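Local coordinates for basic blue protein (Cucumis sativus, PDB 2CBP) that is a type 1 blue copper protein of the phytocyanin family and probably transfers electrons through its single copper (II) ion, at residues L30-N35 / M89-N94; N40-N45 / C52-G57; I68-P71 / Y76-C79. All coordinates share one frame; numbering follows the deposited sequence.

Strand 29-33 carries the first half of interaction 1. The chain then enters strand 41-44, helix 46-51 and the loop beyond it, and interaction 2 closes this short excursion. Strand 65-69 and strand 73-78 follow, and interaction 3 links them across the core. Strand 90-95 finally returns to face strand 29-33, closing interaction 1. Interactions 2 and 3 lie one after the other inside that long loop, and neither crosses the other. Interactions 1 and 3 join the two sheets of the sandwich. Interaction 2 packs the loop after helix 46-51 on strand 41-44 of the four-stranded sheet, before the chain enters its outer strand 59-61. C79 and M89 bring interactions 3 and 1 to the copper.

Interaction 1 of 3, residues L30-N35 / M89-N94; sequences LLFNYN and MKIAVN
L30 meets I91 and V93 across the hydrophobic core. Its CB points at the opposite strand, and CG lies anti to the carbonyl carbon (chi1 -63°). Methyl CD1 does the touching. It meets I91 CD1 at 4.0 Å, with the two side chains reaching toward each other tip to tip. The same L30 CD1 lies 4.3 Å from V93 CG1, so one methyl sits against two residues of strand 90-95.

Two positions on, F32 faces the core in the same way. Its ring approaches I91 from the opposite direction. I91 CD1 lies 4.0 Å from F32 CZ and comes at the ring obliquely. F32 CE2 is equally near. I91 reaches this place because CG1 stands between the backbone N and the carbonyl carbon (chi1 56°), while the outer torsion is extended. Its end methyl thus touches both L30 and F32. No hydrogen bond joins the segments, and all four touching residues are buried.

The axes of segments 30-33 and 90-94 run nearly antiparallel, at 170°, and come no nearer than 12.0 Å. This is face-to-face packing in a beta sandwich, as in the cupredoxin fold. Strand 29-33 is the middle strand of its sheet, between 2-4 and 65-69. Strand 90-95 is an outer strand of the other sheet, next to 73-78. Toward the copper end, W11 takes the rings of F32 and Y34 edge-to-face and also touches M89, a copper ligand at the start of the second segment. V41 of strand 41-44 packs against F32 and Y34.

Interaction 2 of 3, residues N40-N45 / C52-G57; sequences NVVVVN and CNTPAG
The loop that leads from helix 46-51 to strand 59-61 folds back over V42 and V44 of strand 41-44 and over N45, which follows. The contact closes a short helical connection between two neighbouring antiparallel strands. V42 CG1 meets T54 CG2 at 3.8 Å, and the two side chains cross at about a right angle. The hydroxyl of T54 does not take part. OG1 is hydrogen-bonded to N80 instead.

V44 presses on the ring of P55. V44 CG1 lies beside the backbone N (chi1 -61°) and comes within 3.5 Å of P55 CD, which is tight for two carbons. V44 CB adds to the contact, at 3.8 Å from the same P55 CD. N45 passes the far part of the ring, with OD1 3.5 Å from P55 CG. That oxygen also accepts a hydrogen bond from the backbone N of G48, as N45 is the N-cap of helix 46-51. With an alanine here, the ring carbons beside V44 and N45 would be missing, and the loop would probably be freer to shift away from V44 and N45.

C52, where the loop begins, is tied to C85 by a disulfide. Between the two segments themselves there is no hydrogen bond. The contact is mostly van der Waals, carbon on carbon apart from N45 OD1 on P55 CG, largely near the surface, while the polar ends of T54 and N45 hold other parts of the chain.

Interaction 3 of 3, residues I68-P71 / Y76-C79; sequences IKLP and YFIC. With CU (copper (II) ion), chain B.
F77 reaches across the core to I68 and L70, and its ring carries the whole contact. CB points toward the segment 68-71, and CG lies anti to the carbonyl carbon (chi1 -50°). The ring extends from there with its far end foremost. I91 of strand 90-95 lies by CD1, and V43 of strand 41-44 lies by CD2 and CE2. CE2 is the first ring atom to meet the segment. It lies 4.0 Å from I68 CG2, which comes at the ring obliquely. The two side chains pass each other in opposite directions. CG2 is the I68 branch that touches. At the tip, F77 CZ is 4.1 Å from L70 CD2. This methyl sits at the ring edge, near the ring plane. L70 starts off to one side, but its end turns in toward the ring. F32 and L30 of strand 29-33 also pack on F77, so the ring bridges the two sheets.

Two residues further on, strand 73-78 has ended and C79 turns to the metal. Its SG is anti to the backbone N (chi1 166°) and binds the copper ion at 2.2 Å. H39, H84 and M89 complete the site, the usual ligand set of a type 1 copper centre. The segment 76-79 therefore joins two kinds of chemistry. F77 makes purely apolar contacts with 68-71, without a hydrogen bond. Two residues later in the same chain, C79 gives the copper its cysteine thiolate sulfur, as in type 1 sites.

Interaction 1 of 3, residues L30-N35 / M89-N94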
# COMPACT_ATOMS: atom_id res chain seq x y z
N LEU A 30 -0.94 -3.01 -8.55
CA LEU A 30 -0.77 -3.60 -7.23
C LEU A 30 -2.20 -4.06 -6.84
O LEU A 30 -3.13 -3.24 -6.95
CB LEU A 30 -0.24 -2.69 -6.16
CG LEU A 30 1.16 -2.11 -6.35
CD1 LEU A 30 1.60 -1.47 -5.07
CD2 LEU A 30 2.13 -3.14 -6.82
N LEU A 31 -2.28 -5.30 -6.46
CA LEU A 31 -3.57 -5.90 -6.04
C LEU A 31 -3.50 -6.17 -4.53
O LEU A 31 -2.66 -6.92 -4.05
CB LEU A 31 -3.82 -7.16 -6.83
CG LEU A 31 -5.21 -7.78 -6.74
CD1 LEU A 31 -5.48 -8.51 -8.03
CD2 LEU A 31 -5.37 -8.69 -5.55
N PHE A 32 -4.44 -5.53 -3.83
CA PHE A 32 -4.56 -5.59 -2.38
C PHE A 32 -5.78 -6.40 -1.94
O PHE A 32 -6.90 -5.96 -2.21
CB PHE A 32 -4.69 -4.15 -1.81
CG PHE A 32 -3.52 -3.23 -1.99
CD1 PHE A 32 -3.33 -2.53 -3.17
CD2 PHE A 32 -2.62 -3.04 -0.93
CE1 PHE A 32 -2.24 -1.68 -3.34
CE2 PHE A 32 -1.52 -2.18 -1.07
CZ PHE A 32 -1.35 -1.50 -2.28
N ASN A 33 -5.48 -7.49 -1.26
CA ASN A 33 -6.51 -8.39 -0.73
C ASN A 33 -6.56 -8.30 0.80
O ASN A 33 -5.52 -8.55 1.44
CB ASN A 33 -6.24 -9.85 -1.09
CG ASN A 33 -6.36 -10.18 -2.56
OD1 ASN A 33 -7.31 -9.79 -3.24
ND2 ASN A 33 -5.38 -10.94 -3.01
N TYR A 34 -7.76 -8.04 1.30
CA TYR A 34 -7.96 -7.96 2.76
C TYR A 34 -9.43 -7.88 3.13
O TYR A 34 -10.31 -7.68 2.26
CB TYR A 34 -7.22 -6.65 3.28
CG TYR A 34 -7.80 -5.47 2.57
CD1 TYR A 34 -7.37 -5.09 1.29
CD2 TYR A 34 -8.83 -4.70 3.16
CE1 TYR A 34 -7.93 -4.04 0.62
CE2 TYR A 34 -9.40 -3.64 2.48
CZ TYR A 34 -8.95 -3.29 1.21
OH TYR A 34 -9.58 -2.23 0.61
N ASN A 35 -9.66 -7.97 4.43
CA ASN A 35 -11.00 -7.85 5.03
C ASN A 35 -11.25 -6.38 5.32
O ASN A 35 -10.64 -5.90 6.29
CB ASN A 35 -11.01 -8.65 6.34
CG ASN A 35 -12.40 -8.62 6.99
OD1 ASN A 35 -13.21 -7.72 6.74
ND2 ASN A 35 -12.66 -9.63 7.81
N MET A 89 2.17 -1.97 8.53
CA MET A 89 1.15 -2.14 7.46
C MET A 89 1.24 -0.90 6.56
O MET A 89 0.46 0.03 6.58
CB MET A 89 -0.22 -2.43 8.04
CG MET A 89 -1.18 -2.82 6.96
SD MET A 89 -2.59 -3.75 7.63
CE MET A 89 -3.38 -4.09 6.00
N LYS A 90 2.34 -0.94 5.79
CA LYS A 90 2.69 0.13 4.84
C LYS A 90 3.75 -0.37 3.86
O LYS A 90 4.53 -1.27 4.19
CB LYS A 90 3.29 1.34 5.61
CG LYS A 90 4.54 0.93 6.35
CD LYS A 90 5.52 1.95 6.77
CE LYS A 90 5.07 3.03 7.67
NZ LYS A 90 6.25 3.82 8.18
N ILE A 91 3.71 0.22 2.66
CA ILE A 91 4.68 -0.13 1.62
C ILE A 91 5.02 1.12 0.81
O ILE A 91 4.23 2.04 0.60
CB ILE A 91 4.30 -1.24 0.65
CG1 ILE A 91 2.98 -0.91 -0.02
CG2 ILE A 91 4.27 -2.60 1.33
CD1 ILE A 91 2.50 -1.81 -1.16
N ALA A 92 6.28 1.06 0.34
CA ALA A 92 6.79 2.15 -0.52
C ALA A 92 7.31 1.44 -1.80
O ALA A 92 8.02 0.46 -1.69
CB ALA A 92 7.83 2.99 0.15
N VAL A 93 6.91 2.03 -2.94
CA VAL A 93 7.36 1.47 -4.23
C VAL A 93 7.81 2.61 -5.15
O VAL A 93 7.41 3.77 -4.99
CB VAL A 93 6.25 0.61 -4.86
CG1 VAL A 93 5.63 -0.40 -3.89
CG2 VAL A 93 5.15 1.44 -5.49
N ASN A 94 8.64 2.22 -6.10
CA ASN A 94 9.15 3.16 -7.12
C ASN A 94 8.88 2.50 -8.50
O ASN A 94 9.34 1.37 -8.68
CB ASN A 94 10.61 3.53 -6.97
CG ASN A 94 10.99 4.61 -8.01
OD1 ASN A 94 10.39 5.68 -8.02
ND2 ASN A 94 11.98 4.29 -8.83

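Interaction 2 of 3, residues N40-N45 / C52-G57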
# COMPACT_ATOMS: atom_id res chain seq x y z
N ASN A 40 -7.78 -1.13 5.36
CA ASN A 40 -8.00 -0.26 4.23
C ASN A 40 -6.62 -0.04 3.54
O ASN A 40 -5.59 -0.52 4.01
CB ASN A 40 -8.69 1.09 4.54
CG ASN A 40 -7.95 1.95 5.53
OD1 ASN A 40 -6.72 1.79 5.72
ND2 ASN A 40 -8.65 2.86 6.22
N VAL A 41 -6.73 0.69 2.44
CA VAL A 41 -5.52 1.06 1.65
C VAL A 41 -5.64 2.58 1.49
O VAL A 41 -6.68 3.07 0.98
CB VAL A 41 -5.44 0.30 0.30
CG1 VAL A 41 -4.25 0.75 -0.54
CG2 VAL A 41 -5.46 -1.21 0.47
N VAL A 42 -4.61 3.28 1.91
CA VAL A 42 -4.58 4.74 1.83
C VAL A 42 -3.33 5.17 1.06
O VAL A 42 -2.22 4.71 1.39
CB VAL A 42 -4.67 5.36 3.26
CG1 VAL A 42 -4.82 6.87 3.28
CG2 VAL A 42 -5.73 4.69 4.13
N VAL A 43 -3.55 6.02 0.10
CA VAL A 43 -2.49 6.56 -0.76
C VAL A 43 -2.01 7.89 -0.17
O VAL A 43 -2.74 8.90 -0.19
CB VAL A 43 -3.01 6.74 -2.20
CG1 VAL A 43 -1.85 7.14 -3.12
CG2 VAL A 43 -3.72 5.51 -2.70
N VAL A 44 -0.78 7.83 0.33
CA VAL A 44 -0.17 9.02 0.97
C VAL A 44 1.12 9.46 0.29
O VAL A 44 1.52 8.89 -0.72
CB VAL A 44 0.05 8.66 2.47
CG1 VAL A 44 -1.24 8.33 3.20
CG2 VAL A 44 1.07 7.54 2.65
N ASN A 45 1.74 10.45 0.92
CA ASN A 45 3.04 10.98 0.43
C ASN A 45 4.12 10.41 1.31
O ASN A 45 3.88 9.69 2.32
CB ASN A 45 2.95 12.51 0.35
CG ASN A 45 2.67 13.15 1.70
OD1 ASN A 45 2.65 12.51 2.75
ND2 ASN A 45 2.49 14.47 1.65
N CYS A 52 3.15 7.99 9.67
CA CYS A 52 1.88 7.28 9.82
C CYS A 52 0.76 8.28 10.03
O CYS A 52 -0.24 7.99 10.71
CB CYS A 52 1.98 6.22 10.93
SG CYS A 52 2.90 4.78 10.39
N ASN A 53 0.92 9.45 9.43
CA ASN A 53 -0.08 10.51 9.50
C ASN A 53 -0.71 10.60 8.10
O ASN A 53 0.05 10.69 7.14
CB ASN A 53 0.49 11.84 9.97
CG ASN A 53 0.88 11.89 11.42
OD1 ASN A 53 0.21 11.46 12.37
ND2 ASN A 53 2.07 12.46 11.64
N THR A 54 -2.03 10.57 8.03
CA THR A 54 -2.78 10.66 6.77
C THR A 54 -2.96 12.12 6.35
O THR A 54 -3.62 12.92 7.08
CB THR A 54 -4.17 9.98 6.87
OG1 THR A 54 -4.01 8.65 7.27
CG2 THR A 54 -4.88 10.00 5.51
N PRO A 55 -2.40 12.48 5.21
CA PRO A 55 -2.53 13.83 4.68
C PRO A 55 -3.99 14.10 4.30
O PRO A 55 -4.72 13.15 3.91
CB PRO A 55 -1.63 13.85 3.43
CG PRO A 55 -0.76 12.62 3.48
CD PRO A 55 -1.62 11.61 4.27
N ALA A 56 -4.38 15.37 4.39
CA ALA A 56 -5.73 15.78 4.01
C ALA A 56 -5.97 15.40 2.53
O ALA A 56 -5.12 15.70 1.68
CB ALA A 56 -5.93 17.29 4.15
N GLY A 57 -7.11 14.79 2.28
CA GLY A 57 -7.49 14.42 0.92
C GLY A 57 -6.94 13.14 0.35
O GLY A 57 -7.20 12.82 -0.84

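Interaction 3 of 3, residues I68-P71 / Y76-C79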
# COMPACT_ATOMS: atom_id res chain seq x y z
N ILE A 68 -4.69 -1.21 -7.93
CA ILE A 68 -4.11 0.13 -8.07
C ILE A 68 -2.96 0.17 -9.07
O ILE A 68 -1.94 -0.48 -9.00
CB ILE A 68 -3.70 0.70 -6.70
CG1 ILE A 68 -4.95 0.64 -5.82
CG2 ILE A 68 -3.20 2.11 -6.86
CD1 ILE A 68 -4.80 0.97 -4.35
N LYS A 69 -3.19 1.01 -10.10
CA LYS A 69 -2.24 1.19 -11.20
C LYS A 69 -1.22 2.22 -10.73
O LYS A 69 -1.58 3.28 -10.21
CB LYS A 69 -2.91 1.62 -12.48
CG LYS A 69 -2.20 1.32 -13.79
CD LYS A 69 -2.92 2.01 -14.96
CE LYS A 69 -2.31 1.64 -16.29
NZ LYS A 69 -0.85 1.88 -16.30
N LEU A 70 0.03 1.86 -10.94
CA LEU A 70 1.11 2.75 -10.52
C LEU A 70 1.51 3.79 -11.54
O LEU A 70 1.81 3.49 -12.71
CB LEU A 70 2.32 1.87 -10.25
CG LEU A 70 2.27 0.91 -9.08
CD1 LEU A 70 3.60 0.20 -8.99
CD2 LEU A 70 1.95 1.61 -7.78
N PRO A 71 1.57 5.02 -11.07
CA PRO A 71 2.05 6.16 -11.88
C PRO A 71 3.58 6.05 -11.87
O PRO A 71 4.21 5.29 -11.06
CB PRO A 71 1.52 7.36 -11.12
CG PRO A 71 1.52 6.96 -9.66
CD PRO A 71 1.26 5.46 -9.68
N TYR A 76 3.34 5.56 -2.13
CA TYR A 76 3.31 5.18 -0.72
C TYR A 76 1.87 4.83 -0.31
O TYR A 76 0.93 5.57 -0.61
CB TYR A 76 3.85 6.35 0.13
CG TYR A 76 5.28 6.76 -0.22
CD1 TYR A 76 6.37 6.08 0.33
CD2 TYR A 76 5.52 7.81 -1.09
CE1 TYR A 76 7.68 6.43 0.00
CE2 TYR A 76 6.83 8.20 -1.42
CZ TYR A 76 7.89 7.51 -0.87
OH TYR A 76 9.16 7.91 -1.21
N PHE A 77 1.77 3.69 0.34
CA PHE A 77 0.49 3.15 0.81
C PHE A 77 0.62 2.73 2.29
O PHE A 77 1.59 2.12 2.74
CB PHE A 77 0.01 1.91 0.00
CG PHE A 77 0.03 2.10 -1.48
CD1 PHE A 77 1.22 1.83 -2.19
CD2 PHE A 77 -1.08 2.56 -2.15
CE1 PHE A 77 1.27 2.05 -3.57
CE2 PHE A 77 -1.06 2.78 -3.55
CZ PHE A 77 0.14 2.51 -4.22
N ILE A 78 -0.47 3.06 3.00
CA ILE A 78 -0.53 2.66 4.41
C ILE A 78 -1.97 2.18 4.70
O ILE A 78 -2.87 2.42 3.90
CB ILE A 78 -0.21 3.78 5.40
CG1 ILE A 78 -1.30 4.83 5.38
CG2 ILE A 78 1.14 4.44 5.14
CD1 ILE A 78 -1.15 6.00 6.35
N CYS A 79 -2.09 1.52 5.83
CA CYS A 79 -3.42 1.08 6.34
C CYS A 79 -3.60 2.11 7.50
O CYS A 79 -2.63 2.16 8.29
CB CYS A 79 -3.52 -0.33 6.82
SG CYS A 79 -5.01 -0.66 7.80
CU CU B . -4.74 -2.64 8.60